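Local coordinates for protein glucose-6-phosphate isomerase (Chlamydia trachomatis D/UW-3/CX, PDB 6OTU) that catalyses the reversible isomerisation of glucose 6-phosphate to fructose 6-phosphate, working as a dimer of two-domain subunits of the phosphoglucose isomerase family, at residues E52-S57 against G470-F475; D301-T306 against N312-S317; V335-T340 against Y344-L349. One frame throughout, in Å; residues are numbered along the deposited sequence.

Interaction 1. Residues E52-S57 against G470-F475; sequences EGFTYS and GSLLAF. With ACT (acetate ion), chain B.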
ATOM      1  N   GLU A  52      -0.357 -14.949  24.966  1.00 42.26           N
ATOM      2  CA  GLU A  52      -0.984 -15.546  23.782  1.00 40.44           C
ATOM      3  C   GLU A  52      -0.001 -15.726  22.625  1.00 39.58           C
ATOM      4  O   GLU A  52      -0.364 -15.620  21.450  1.00 43.88           O
ATOM      5  CB  GLU A  52      -2.206 -14.732  23.346  1.00 42.36           C
ATOM      6  CG  GLU A  52      -3.357 -14.695  24.384  1.00 43.79           C
ATOM      7  CD  GLU A  52      -3.968 -16.078  24.695  1.00 56.54           C
ATOM      8  OE1 GLU A  52      -4.570 -16.225  25.782  1.00 60.79           O
ATOM      9  OE2 GLU A  52      -3.851 -17.018  23.875  1.00 56.93           O
ATOM     10  N   GLY A  53       1.252 -16.026  22.960  1.00 38.97           N
ATOM     11  CA  GLY A  53       2.288 -16.232  21.964  1.00 41.04           C
ATOM     12  C   GLY A  53       2.974 -14.983  21.444  1.00 43.96           C
ATOM     13  O   GLY A  53       3.765 -15.086  20.495  1.00 39.67           O
ATOM     14  N   PHE A  54       2.699 -13.807  22.023  1.00 36.96           N
ATOM     15  CA  PHE A  54       3.288 -12.557  21.563  1.00 36.39           C
ATOM     16  C   PHE A  54       3.969 -11.832  22.711  1.00 36.82           C
ATOM     17  O   PHE A  54       3.611 -11.997  23.875  1.00 40.33           O
ATOM     18  CB  PHE A  54       2.261 -11.577  20.986  1.00 34.84           C
ATOM     19  CG  PHE A  54       1.451 -12.114  19.862  1.00 35.26           C
ATOM     20  CD1 PHE A  54       1.912 -12.033  18.558  1.00 34.77           C
ATOM     21  CD2 PHE A  54       0.205 -12.656  20.099  1.00 37.80           C
ATOM     22  CE1 PHE A  54       1.154 -12.517  17.515  1.00 35.17           C
ATOM     23  CE2 PHE A  54      -0.566 -13.141  19.060  1.00 38.21           C
ATOM     24  CZ  PHE A  54      -0.091 -13.070  17.763  1.00 36.93           C
ATOM     25  N   THR A  55       4.926 -10.979  22.361  1.00 37.59           N
ATOM     26  CA  THR A  55       5.331  -9.875  23.218  1.00 36.45           C
ATOM     27  C   THR A  55       4.996  -8.568  22.513  1.00 38.92           C
ATOM     28  O   THR A  55       5.169  -8.440  21.294  1.00 40.61           O
ATOM     29  CB  THR A  55       6.824  -9.943  23.580  1.00 37.91           C
ATOM     30  OG1 THR A  55       7.101 -11.215  24.177  1.00 39.18           O
ATOM     31  CG2 THR A  55       7.192  -8.834  24.566  1.00 37.73           C
ATOM     32  N   TYR A  56       4.470  -7.623  23.283  1.00 37.22           N
ATOM     33  CA  TYR A  56       4.089  -6.301  22.806  1.00 33.28           C
ATOM     34  C   TYR A  56       4.825  -5.270  23.651  1.00 45.41           C
ATOM     35  O   TYR A  56       4.617  -5.206  24.868  1.00 43.94           O
ATOM     36  CB  TYR A  56       2.582  -6.110  22.922  1.00 32.12           C
ATOM     37  CG  TYR A  56       2.002  -4.871  22.286  1.00 31.05           C
ATOM     38  CD1 TYR A  56       1.963  -4.724  20.898  1.00 35.32           C
ATOM     39  CD2 TYR A  56       1.457  -3.853  23.070  1.00 38.48           C
ATOM     40  CE1 TYR A  56       1.407  -3.600  20.312  1.00 35.79           C
ATOM     41  CE2 TYR A  56       0.891  -2.717  22.486  1.00 29.57           C
ATOM     42  CZ  TYR A  56       0.865  -2.604  21.103  1.00 39.65           C
ATOM     43  OH  TYR A  56       0.310  -1.489  20.494  1.00 36.05           O
ATOM     44  N   SER A  57       5.697  -4.489  23.016  1.00 33.75           N
ATOM     45  CA  SER A  57       6.473  -3.442  23.675  1.00 38.26           C
ATOM     46  C   SER A  57       6.002  -2.088  23.169  1.00 37.43           C
ATOM     47  O   SER A  57       5.862  -1.892  21.962  1.00 37.84           O
ATOM     48  CB  SER A  57       7.976  -3.594  23.423  1.00 37.18           C
ATOM     49  OG  SER A  57       8.744  -2.805  24.330  1.00 46.40           O
ATOM     50  N   GLY A 470      -3.872 -16.545  12.589  1.00 32.39           N
ATOM     51  CA  GLY A 470      -5.220 -16.382  13.113  1.00 32.29           C
ATOM     52  C   GLY A 470      -5.283 -15.446  14.306  1.00 32.12           C
ATOM     53  O   GLY A 470      -6.213 -14.649  14.431  1.00 32.58           O
ATOM     54  N   SER A 471      -4.301 -15.532  15.206  1.00 32.50           N
ATOM     55  CA  SER A 471      -4.289 -14.622  16.344  1.00 32.44           C
ATOM     56  C   SER A 471      -4.072 -13.183  15.889  1.00 40.08           C
ATOM     57  O   SER A 471      -4.725 -12.262  16.396  1.00 31.45           O
ATOM     58  CB  SER A 471      -3.211 -15.052  17.344  1.00 33.13           C
ATOM     59  OG  SER A 471      -3.535 -16.312  17.916  1.00 37.50           O
ATOM     60  N   LEU A 472      -3.162 -12.972  14.931  1.00 31.47           N
ATOM     61  CA  LEU A 472      -2.891 -11.627  14.435  1.00 35.65           C
ATOM     62  C   LEU A 472      -4.117 -11.034  13.761  1.00 35.51           C
ATOM     63  O   LEU A 472      -4.421  -9.848  13.933  1.00 39.46           O
ATOM     64  CB  LEU A 472      -1.724 -11.650  13.450  1.00 39.49           C
ATOM     65  CG  LEU A 472      -0.332 -11.261  13.940  1.00 43.50           C
ATOM     66  CD1 LEU A 472       0.674 -11.542  12.840  1.00 46.89           C
ATOM     67  CD2 LEU A 472      -0.284  -9.797  14.355  1.00 37.44           C
ATOM     68  N   LEU A 473      -4.821 -11.844  12.970  1.00 33.48           N
ATOM     69  CA  LEU A 473      -6.054 -11.378  12.354  1.00 31.92           C
ATOM     70  C   LEU A 473      -7.053 -10.945  13.416  1.00 38.51           C
ATOM     71  O   LEU A 473      -7.544  -9.811  13.388  1.00 29.79           O
ATOM     72  CB  LEU A 473      -6.644 -12.468  11.464  1.00 34.80           C
ATOM     73  CG  LEU A 473      -7.950 -12.130  10.749  1.00 32.57           C
ATOM     74  CD1 LEU A 473      -7.673 -11.140   9.634  1.00 36.94           C
ATOM     75  CD2 LEU A 473      -8.550 -13.383  10.182  1.00 30.54           C
ATOM     76  N   ALA A 474      -7.333 -11.826  14.392  1.00 30.62           N
ATOM     77  CA  ALA A 474      -8.328 -11.498  15.407  1.00 30.76           C
ATOM     78  C   ALA A 474      -7.886 -10.298  16.240  1.00 31.92           C
ATOM     79  O   ALA A 474      -8.717  -9.476  16.647  1.00 33.82           O
ATOM     80  CB  ALA A 474      -8.596 -12.715  16.315  1.00 33.57           C
ATOM     81  N   PHE A 475      -6.584 -10.190  16.490  1.00 30.67           N
ATOM     82  CA  PHE A 475      -6.028  -9.049  17.202  1.00 30.60           C
ATOM     83  C   PHE A 475      -6.473  -7.730  16.593  1.00 40.86           C
ATOM     84  O   PHE A 475      -6.931  -6.830  17.301  1.00 37.84           O
ATOM     85  CB  PHE A 475      -4.513  -9.149  17.185  1.00 30.72           C
ATOM     86  CG  PHE A 475      -3.827  -7.939  17.694  1.00 30.65           C
ATOM     87  CD1 PHE A 475      -3.772  -7.681  19.057  1.00 36.11           C
ATOM     88  CD2 PHE A 475      -3.187  -7.071  16.818  1.00 34.16           C
ATOM     89  CE1 PHE A 475      -3.102  -6.558  19.545  1.00 35.54           C
ATOM     90  CE2 PHE A 475      -2.521  -5.947  17.291  1.00 30.20           C
ATOM     91  CZ  PHE A 475      -2.466  -5.695  18.655  1.00 38.67           C
TER
HETATM   92  C   ACT B 601       7.917 -14.185  22.536  1.00 56.13           C
HETATM   93  O   ACT B 601       8.460 -13.203  23.100  1.00 55.41           O
HETATM   94  OXT ACT B 601       7.922 -14.460  21.305  1.00 55.86           O
HETATM   95  CH3 ACT B 601       7.122 -15.201  23.479  1.00 52.36           C
HETATM   96  O   HOH W   1      -1.657 -17.334  19.776  1.00 34.54           O
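Phe54 lays the far end of its ring against helix 466-487, overlapping Ser471 and Leu472. Its CE2 lies 3.7 Å from Ser471 CB, and CZ is equally near, with the methylene sitting at the ring edge and close to the ring plane. One position further along the helix, Leu472 offers its branch point: Phe54 CE1 is 4.1 Å from Leu472 CG, and the two side chains pass at a slant. The ring reaches this far because its CG lies anti to the carbonyl carbon (chi1 -57°), which carries it off the strand toward the helix. Tyr56, two residues on, has its CB on the same side but stays at the margin of the contact, as does Phe475 one turn after Ser471; both also lean on helix 313-327.

The polar link between the segments is indirect. A buried serine hydroxyl and a loop carbonyl share one water, which donates to Ser471 OG at 2.8 Å and to Glu52 O at 2.7 Å. Ser471 OG is also hydrogen-bonded to Gly296 O of helix 287-303, so the buried hydroxyl is held by a neighbouring helix as well as by the water. Thr55 takes no part in the helix contact and packs on Val531 of the second subunit; its OG1 donates to the O atom of an acetate ion, probably picked up from the crystallisation liquor, at 2.6 Å.

Leu459 of the neighbouring strand 456-461 touches Phe54, Tyr56 and Leu472, continuing the apolar layer across the sheet. Alternate side chains of strand 54-57 thus face helix and subunit partner in turn, the pattern of a helix packed on one face of the mixed sheet in an alpha-beta-alpha sandwich domain of phosphoglucose isomerase.

Interaction 2. Residues D301-T306 against N312-S317; sequences DAHALT and NLPLLS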
ATOM      1  N   ASP A 301     -10.043 -13.950  20.632  1.00 31.33           N
ATOM      2  CA  ASP A 301     -11.413 -13.654  21.050  1.00 31.56           C
ATOM      3  C   ASP A 301     -11.574 -13.803  22.560  1.00 35.28           C
ATOM      4  O   ASP A 301     -12.156 -12.939  23.221  1.00 35.37           O
ATOM      5  CB  ASP A 301     -12.411 -14.572  20.341  1.00 31.65           C
ATOM      6  CG  ASP A 301     -12.412 -14.400  18.825  1.00 42.58           C
ATOM      7  OD1 ASP A 301     -11.829 -13.411  18.321  1.00 41.14           O
ATOM      8  OD2 ASP A 301     -12.980 -15.280  18.142  1.00 34.36           O
ATOM      9  N   ALA A 302     -11.076 -14.907  23.123  1.00 32.41           N
ATOM     10  CA  ALA A 302     -11.215 -15.087  24.563  1.00 34.09           C
ATOM     11  C   ALA A 302     -10.345 -14.092  25.325  1.00 35.45           C
ATOM     12  O   ALA A 302     -10.766 -13.545  26.351  1.00 39.72           O
ATOM     13  CB  ALA A 302     -10.872 -16.524  24.950  1.00 33.38           C
ATOM     14  N   HIS A 303      -9.142 -13.820  24.815  1.00 32.63           N
ATOM     15  CA  HIS A 303      -8.212 -12.946  25.520  1.00 41.46           C
ATOM     16  C   HIS A 303      -8.695 -11.500  25.540  1.00 39.87           C
ATOM     17  O   HIS A 303      -8.389 -10.764  26.488  1.00 38.08           O
ATOM     18  CB  HIS A 303      -6.827 -13.057  24.878  1.00 38.70           C
ATOM     19  CG  HIS A 303      -5.885 -11.947  25.242  1.00 34.97           C
ATOM     20  ND1 HIS A 303      -5.155 -11.939  26.412  1.00 34.94           N
ATOM     21  CD2 HIS A 303      -5.533 -10.825  24.571  1.00 31.85           C
ATOM     22  CE1 HIS A 303      -4.411 -10.847  26.452  1.00 39.95           C
ATOM     23  NE2 HIS A 303      -4.627 -10.152  25.349  1.00 34.91           N
ATOM     24  N   ALA A 304      -9.463 -11.083  24.518  1.00 34.97           N
ATOM     25  CA  ALA A 304      -9.928  -9.701  24.389  1.00 36.48           C
ATOM     26  C   ALA A 304     -10.960  -9.301  25.441  1.00 43.93           C
ATOM     27  O   ALA A 304     -11.323  -8.116  25.494  1.00 38.64           O
ATOM     28  CB  ALA A 304     -10.522  -9.464  23.000  1.00 31.44           C
ATOM     29  N   LEU A 305     -11.447 -10.250  26.256  1.00 32.89           N
ATOM     30  CA  LEU A 305     -12.335  -9.972  27.379  1.00 37.44           C
ATOM     31  C   LEU A 305     -11.586  -9.620  28.661  1.00 39.11           C
ATOM     32  O   LEU A 305     -12.228  -9.402  29.699  1.00 35.68           O
ATOM     33  CB  LEU A 305     -13.249 -11.177  27.666  1.00 33.90           C
ATOM     34  CG  LEU A 305     -14.411 -11.539  26.737  1.00 43.29           C
ATOM     35  CD1 LEU A 305     -15.134 -10.301  26.205  1.00 38.94           C
ATOM     36  CD2 LEU A 305     -13.934 -12.415  25.604  1.00 53.35           C
ATOM     37  N   THR A 306     -10.259  -9.588  28.616  1.00 33.68           N
ATOM     38  CA  THR A 306      -9.453  -9.262  29.785  1.00 42.07           C
ATOM     39  C   THR A 306      -9.667  -7.804  30.178  1.00 40.25           C
ATOM     40  O   THR A 306      -9.393  -6.908  29.378  1.00 33.64           O
ATOM     41  CB  THR A 306      -7.979  -9.532  29.490  1.00 47.97           C
ATOM     42  OG1 THR A 306      -7.809 -10.916  29.156  1.00 43.24           O
ATOM     43  CG2 THR A 306      -7.094  -9.167  30.688  1.00 34.35           C
ATOM     44  N   ASN A 312      -4.196  -6.714  28.050  1.00 34.16           N
ATOM     45  CA  ASN A 312      -5.123  -7.052  26.962  1.00 36.15           C
ATOM     46  C   ASN A 312      -4.559  -6.494  25.649  1.00 40.09           C
ATOM     47  O   ASN A 312      -4.526  -5.275  25.454  1.00 38.03           O
ATOM     48  CB  ASN A 312      -6.520  -6.482  27.271  1.00 32.41           C
ATOM     49  CG  ASN A 312      -7.584  -6.839  26.217  1.00 33.73           C
ATOM     50  OD1 ASN A 312      -7.298  -6.884  25.018  1.00 35.98           O
ATOM     51  ND2 ASN A 312      -8.835  -7.024  26.667  1.00 32.38           N
ATOM     52  N   LEU A 313      -4.123  -7.381  24.744  1.00 33.96           N
ATOM     53  CA  LEU A 313      -3.426  -6.923  23.540  1.00 39.03           C
ATOM     54  C   LEU A 313      -4.299  -6.025  22.664  1.00 38.82           C
ATOM     55  O   LEU A 313      -3.933  -4.855  22.461  1.00 36.82           O
ATOM     56  CB  LEU A 313      -2.861  -8.135  22.790  1.00 39.23           C
ATOM     57  CG  LEU A 313      -1.722  -8.874  23.514  1.00 34.51           C
ATOM     58  CD1 LEU A 313      -1.533 -10.249  22.945  1.00 31.27           C
ATOM     59  CD2 LEU A 313      -0.409  -8.075  23.450  1.00 31.21           C
ATOM     60  N   PRO A 314      -5.465  -6.461  22.163  1.00 36.71           N
ATOM     61  CA  PRO A 314      -6.236  -5.562  21.292  1.00 37.40           C
ATOM     62  C   PRO A 314      -6.759  -4.319  21.998  1.00 30.24           C
ATOM     63  O   PRO A 314      -6.854  -3.261  21.363  1.00 41.40           O
ATOM     64  CB  PRO A 314      -7.370  -6.458  20.778  1.00 30.09           C
ATOM     65  CG  PRO A 314      -7.508  -7.521  21.776  1.00 30.52           C
ATOM     66  CD  PRO A 314      -6.145  -7.760  22.334  1.00 30.66           C
ATOM     67  N   LEU A 315      -7.056  -4.398  23.293  1.00 33.89           N
ATOM     68  CA  LEU A 315      -7.536  -3.228  24.017  1.00 35.10           C
ATOM     69  C   LEU A 315      -6.428  -2.197  24.211  1.00 39.25           C
ATOM     70  O   LEU A 315      -6.669  -0.993  24.089  1.00 40.37           O
ATOM     71  CB  LEU A 315      -8.115  -3.649  25.373  1.00 31.50           C
ATOM     72  CG  LEU A 315      -8.797  -2.499  26.116  1.00 31.80           C
ATOM     73  CD1 LEU A 315      -9.841  -1.858  25.200  1.00 31.53           C
ATOM     74  CD2 LEU A 315      -9.430  -2.979  27.414  1.00 32.45           C
ATOM     75  N   LEU A 316      -5.213  -2.647  24.535  1.00 30.95           N
ATOM     76  CA  LEU A 316      -4.087  -1.726  24.655  1.00 30.92           C
ATOM     77  C   LEU A 316      -3.772  -1.080  23.312  1.00 34.31           C
ATOM     78  O   LEU A 316      -3.613   0.141  23.216  1.00 37.50           O
ATOM     79  CB  LEU A 316      -2.859  -2.468  25.193  1.00 31.17           C
ATOM     80  CG  LEU A 316      -1.560  -1.725  25.513  1.00 35.39           C
ATOM     81  CD1 LEU A 316      -1.821  -0.441  26.294  1.00 34.75           C
ATOM     82  CD2 LEU A 316      -0.625  -2.636  26.313  1.00 40.08           C
ATOM     83  N   SER A 317      -3.682  -1.891  22.259  1.00 30.08           N
ATOM     84  CA  SER A 317      -3.360  -1.345  20.952  1.00 37.30           C
ATOM     85  C   SER A 317      -4.424  -0.342  20.504  1.00 30.82           C
ATOM     86  O   SER A 317      -4.094   0.729  19.988  1.00 32.15           O
ATOM     87  CB  SER A 317      -3.194  -2.483  19.951  1.00 31.45           C
ATOM     88  OG  SER A 317      -3.399  -2.017  18.634  1.00 38.18           O
TER
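The His303 ring meets the start of helix 313-327 edge-on, with NE2 directed at the first backbone N-H of that helix. Leu313 N donates to His303 NE2 at 2.9 Å along an almost straight line (174°), only slightly out of the ring plane, which identifies NE2 as the unprotonated ring nitrogen in this bond. Pro314 CD lies beside the same edge, 3.8 Å from His303 CD2, while the Leu313 side chain packs near NE2.

Asn312 turns its amide the other way, into the turn from His303 to Thr306. With CG anti to the backbone N (chi1 -177°), ND2 reaches two carbonyls, and both acceptor oxygens lie near the plane of the amide. Its bond to Thr306 O, 2.8 Å, is straight and falls on a lone pair; the one to Ala304 O, 3.0 Å, approaches from above the carbonyl plane. The opposite end of the amide caps the helix, Asn312 OD1 accepting from Leu315 N at 3.0 Å, so three bonds fix its rotation. Beside these polar bonds, Ala304 CB rests on Pro314 CG. The turn itself is braced by Thr306 OG1, which donates to His303 O, already the acceptor of Thr306 N.

This is an asparagine N-cap whose amide also bonds back to a type I beta turn, joining two consecutive helices of the phosphoglucose isomerase fold.

Interaction 3. Residues V335-T340 against Y344-L349; sequences VIPYST and YFTAHL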
ATOM      1  N   VAL A 335       1.536   0.486   9.401  1.00 27.73           N
ATOM      2  CA  VAL A 335       1.746  -0.883   9.861  1.00 36.01           C
ATOM      3  C   VAL A 335       2.920  -1.463   9.077  1.00 34.21           C
ATOM      4  O   VAL A 335       2.875  -1.537   7.845  1.00 38.88           O
ATOM      5  CB  VAL A 335       0.473  -1.733   9.692  1.00 36.86           C
ATOM      6  CG1 VAL A 335       0.624  -3.066  10.399  1.00 30.90           C
ATOM      7  CG2 VAL A 335      -0.768  -0.975  10.223  1.00 35.55           C
ATOM      8  N   ILE A 336       3.971  -1.873   9.785  1.00 35.84           N
ATOM      9  CA  ILE A 336       5.240  -2.237   9.149  1.00 33.78           C
ATOM     10  C   ILE A 336       5.628  -3.668   9.503  1.00 34.36           C
ATOM     11  O   ILE A 336       6.318  -3.887  10.507  1.00 36.12           O
ATOM     12  CB  ILE A 336       6.365  -1.264   9.553  1.00 33.05           C
ATOM     13  CG1 ILE A 336       5.975   0.192   9.248  1.00 28.40           C
ATOM     14  CG2 ILE A 336       7.684  -1.647   8.885  1.00 28.88           C
ATOM     15  CD1 ILE A 336       5.749   0.494   7.754  1.00 28.28           C
ATOM     16  N   PRO A 337       5.212  -4.671   8.731  1.00 39.74           N
ATOM     17  CA  PRO A 337       5.602  -6.062   9.053  1.00 39.24           C
ATOM     18  C   PRO A 337       7.007  -6.397   8.535  1.00 37.44           C
ATOM     19  O   PRO A 337       7.326  -6.186   7.360  1.00 35.64           O
ATOM     20  CB  PRO A 337       4.521  -6.916   8.362  1.00 30.83           C
ATOM     21  CG  PRO A 337       3.514  -5.884   7.699  1.00 28.47           C
ATOM     22  CD  PRO A 337       4.251  -4.578   7.612  1.00 28.44           C
ATOM     23  N   TYR A 338       7.862  -6.900   9.429  1.00 30.44           N
ATOM     24  CA  TYR A 338       9.187  -7.398   9.036  1.00 33.95           C
ATOM     25  C   TYR A 338       9.052  -8.879   8.704  1.00 35.85           C
ATOM     26  O   TYR A 338       9.546  -9.763   9.400  1.00 37.95           O
ATOM     27  CB  TYR A 338      10.224  -7.144  10.130  1.00 30.30           C
ATOM     28  CG  TYR A 338      10.803  -5.737  10.070  1.00 37.27           C
ATOM     29  CD1 TYR A 338       9.979  -4.633  10.260  1.00 35.00           C
ATOM     30  CD2 TYR A 338      12.161  -5.509   9.797  1.00 33.06           C
ATOM     31  CE1 TYR A 338      10.473  -3.357  10.202  1.00 37.00           C
ATOM     32  CE2 TYR A 338      12.669  -4.211   9.726  1.00 30.64           C
ATOM     33  CZ  TYR A 338      11.815  -3.135   9.931  1.00 40.87           C
ATOM     34  OH  TYR A 338      12.263  -1.823   9.864  1.00 36.04           O
ATOM     35  N   SER A 339       8.337  -9.130   7.606  1.00 32.92           N
ATOM     36  CA  SER A 339       7.780 -10.452   7.328  1.00 36.64           C
ATOM     37  C   SER A 339       7.293 -10.561   5.894  1.00 36.77           C
ATOM     38  O   SER A 339       6.273  -9.957   5.543  1.00 34.93           O
ATOM     39  CB  SER A 339       6.617 -10.759   8.280  1.00 33.83           C
ATOM     40  OG  SER A 339       6.164 -12.095   8.119  1.00 38.29           O
ATOM     41  N   THR A 340       8.014 -11.332   5.069  1.00 33.34           N
ATOM     42  CA  THR A 340       7.599 -11.521   3.682  1.00 36.66           C
ATOM     43  C   THR A 340       6.201 -12.140   3.620  1.00 33.87           C
ATOM     44  O   THR A 340       5.360 -11.719   2.817  1.00 34.09           O
ATOM     45  CB  THR A 340       8.637 -12.381   2.940  1.00 42.77           C
ATOM     46  OG1 THR A 340       9.856 -11.641   2.778  1.00 43.57           O
ATOM     47  CG2 THR A 340       8.140 -12.801   1.557  1.00 30.97           C
ATOM     48  N   TYR A 344       0.785  -9.013   2.238  1.00 32.43           N
ATOM     49  CA  TYR A 344      -0.550  -8.515   1.924  1.00 33.02           C
ATOM     50  C   TYR A 344      -1.372  -8.180   3.158  1.00 29.87           C
ATOM     51  O   TYR A 344      -2.553  -7.837   3.023  1.00 32.20           O
ATOM     52  CB  TYR A 344      -1.319  -9.514   1.050  1.00 38.59           C
ATOM     53  CG  TYR A 344      -0.640  -9.849  -0.258  1.00 46.10           C
ATOM     54  CD1 TYR A 344      -0.888  -9.113  -1.415  1.00 46.92           C
ATOM     55  CD2 TYR A 344       0.265 -10.901  -0.331  1.00 52.96           C
ATOM     56  CE1 TYR A 344      -0.259  -9.437  -2.613  1.00 51.09           C
ATOM     57  CE2 TYR A 344       0.901 -11.222  -1.504  1.00 55.19           C
ATOM     58  CZ  TYR A 344       0.639 -10.497  -2.643  1.00 55.34           C
ATOM     59  OH  TYR A 344       1.302 -10.854  -3.796  1.00 57.31           O
ATOM     60  N   PHE A 345      -0.779  -8.241   4.352  1.00 32.97           N
ATOM     61  CA  PHE A 345      -1.547  -8.044   5.580  1.00 30.07           C
ATOM     62  C   PHE A 345      -1.970  -6.586   5.768  1.00 35.97           C
ATOM     63  O   PHE A 345      -3.089  -6.318   6.219  1.00 41.80           O
ATOM     64  CB  PHE A 345      -0.733  -8.528   6.775  1.00 31.76           C
ATOM     65  CG  PHE A 345      -1.509  -8.608   8.056  1.00 28.56           C
ATOM     66  CD1 PHE A 345      -2.720  -9.282   8.110  1.00 33.02           C
ATOM     67  CD2 PHE A 345      -1.006  -8.039   9.217  1.00 31.52           C
ATOM     68  CE1 PHE A 345      -3.441  -9.375   9.300  1.00 31.57           C
ATOM     69  CE2 PHE A 345      -1.708  -8.127  10.421  1.00 30.42           C
ATOM     70  CZ  PHE A 345      -2.936  -8.801  10.459  1.00 30.98           C
ATOM     71  N   THR A 346      -1.096  -5.631   5.431  1.00 35.56           N
ATOM     72  CA  THR A 346      -1.429  -4.215   5.611  1.00 36.24           C
ATOM     73  C   THR A 346      -2.587  -3.786   4.708  1.00 37.06           C
ATOM     74  O   THR A 346      -3.425  -2.965   5.104  1.00 35.09           O
ATOM     75  CB  THR A 346      -0.194  -3.349   5.345  1.00 37.39           C
ATOM     76  OG1 THR A 346       0.810  -3.629   6.328  1.00 35.84           O
ATOM     77  CG2 THR A 346      -0.536  -1.869   5.417  1.00 36.73           C
ATOM     78  N   ALA A 347      -2.649  -4.319   3.488  1.00 27.80           N
ATOM     79  CA  ALA A 347      -3.759  -3.984   2.608  1.00 27.81           C
ATOM     80  C   ALA A 347      -5.083  -4.415   3.222  1.00 35.43           C
ATOM     81  O   ALA A 347      -6.069  -3.668   3.183  1.00 39.35           O
ATOM     82  CB  ALA A 347      -3.562  -4.630   1.236  1.00 28.01           C
ATOM     83  N   HIS A 348      -5.109  -5.601   3.838  1.00 37.74           N
ATOM     84  CA  HIS A 348      -6.322  -6.065   4.498  1.00 35.89           C
ATOM     85  C   HIS A 348      -6.648  -5.246   5.743  1.00 33.96           C
ATOM     86  O   HIS A 348      -7.817  -4.930   5.995  1.00 34.44           O
ATOM     87  CB  HIS A 348      -6.195  -7.528   4.885  1.00 34.00           C
ATOM     88  CG  HIS A 348      -7.228  -7.948   5.877  1.00 38.96           C
ATOM     89  ND1 HIS A 348      -8.578  -7.938   5.586  1.00 36.94           N
ATOM     90  CD2 HIS A 348      -7.121  -8.346   7.169  1.00 38.45           C
ATOM     91  CE1 HIS A 348      -9.256  -8.332   6.649  1.00 38.40           C
ATOM     92  NE2 HIS A 348      -8.397  -8.589   7.622  1.00 39.61           N
ATOM     93  N   LEU A 349      -5.639  -4.941   6.562  1.00 33.93           N
ATOM     94  CA  LEU A 349      -5.872  -4.099   7.732  1.00 33.37           C
ATOM     95  C   LEU A 349      -6.435  -2.747   7.317  1.00 36.54           C
ATOM     96  O   LEU A 349      -7.340  -2.206   7.965  1.00 32.90           O
ATOM     97  CB  LEU A 349      -4.568  -3.905   8.505  1.00 30.65           C
ATOM     98  CG  LEU A 349      -3.922  -5.149   9.099  1.00 33.83           C
ATOM     99  CD1 LEU A 349      -2.642  -4.798   9.855  1.00 31.18           C
ATOM    100  CD2 LEU A 349      -4.931  -5.833  10.013  1.00 27.95           C
TER
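Strand 335-337 and helix 345-349 run nearly antiparallel, their directions 155° apart and their axes 9.2 Å from each other at closest approach, with Val335 and Thr346 the nearest pair of CA atoms. Val335 and Thr346 also carry the centre of the contact. The two side chains pass alongside each other, pointing opposite ways, and the threonine hydroxyl, anti to its own carbonyl carbon (chi1 -65°), projects toward the strand. There Thr346 OG1 makes a weak hydrogen bond to Val335 O, at 3.3 Å. The same hydroxyl oxygen rests against the proline ring, 3.8 Å from Pro337 CG and about as far from CD, the two side chains meeting at a slant.

This is the first half of a beta-alpha-beta unit, in which strand 332-337 leads through a short loop into helix 345-357 and the chain then returns to strand 375-377 beside it; Val335 is joined to Trp377 of that strand by backbone hydrogen bonding, and Ile336 to strand 401-406 on the other flank. Such units build the Rossmann-like sheet of the SIS fold.

One turn beyond Thr346, Leu349 extends the apolar part of the contact. Its CD1 lies 3.7 Å from Val335 CG1, with the two side chains roughly perpendicular; CG1, anti to the backbone N of Val335 (chi1 -170°), is the branch that reaches the leucine. Leu349 CG in turn sits over the centre of one face of the Phe345 ring, 3.9 Å above its plane. Tyr476 of helix 466-487 touches both Val335 and Leu349. Further along the loop, the backbone N of Thr340 is hydrogen-bonded to the carboxylate of Asp188 of the second subunit.

All three contacts are buried, but they differ in chemistry. Interactions 1 and 3 set helices against the same mixed sheet, at strands 54-57 and 332-337, and rely chiefly on apolar packing, with one bridging water in interaction 1 and one weak hydroxyl bond in interaction 3. Interaction 2 joins two consecutive helices without a strand and is the most polar, with three direct hydrogen bonds between its segments. Interaction 1 lies between the others: Phe475 and Tyr56 pack on Leu313 of interaction 2, and Leu473 meets His348 of interaction 3, whereas interactions 2 and 3 do not touch. Interactions 1 and 3 also reach the second subunit; interaction 2 does not.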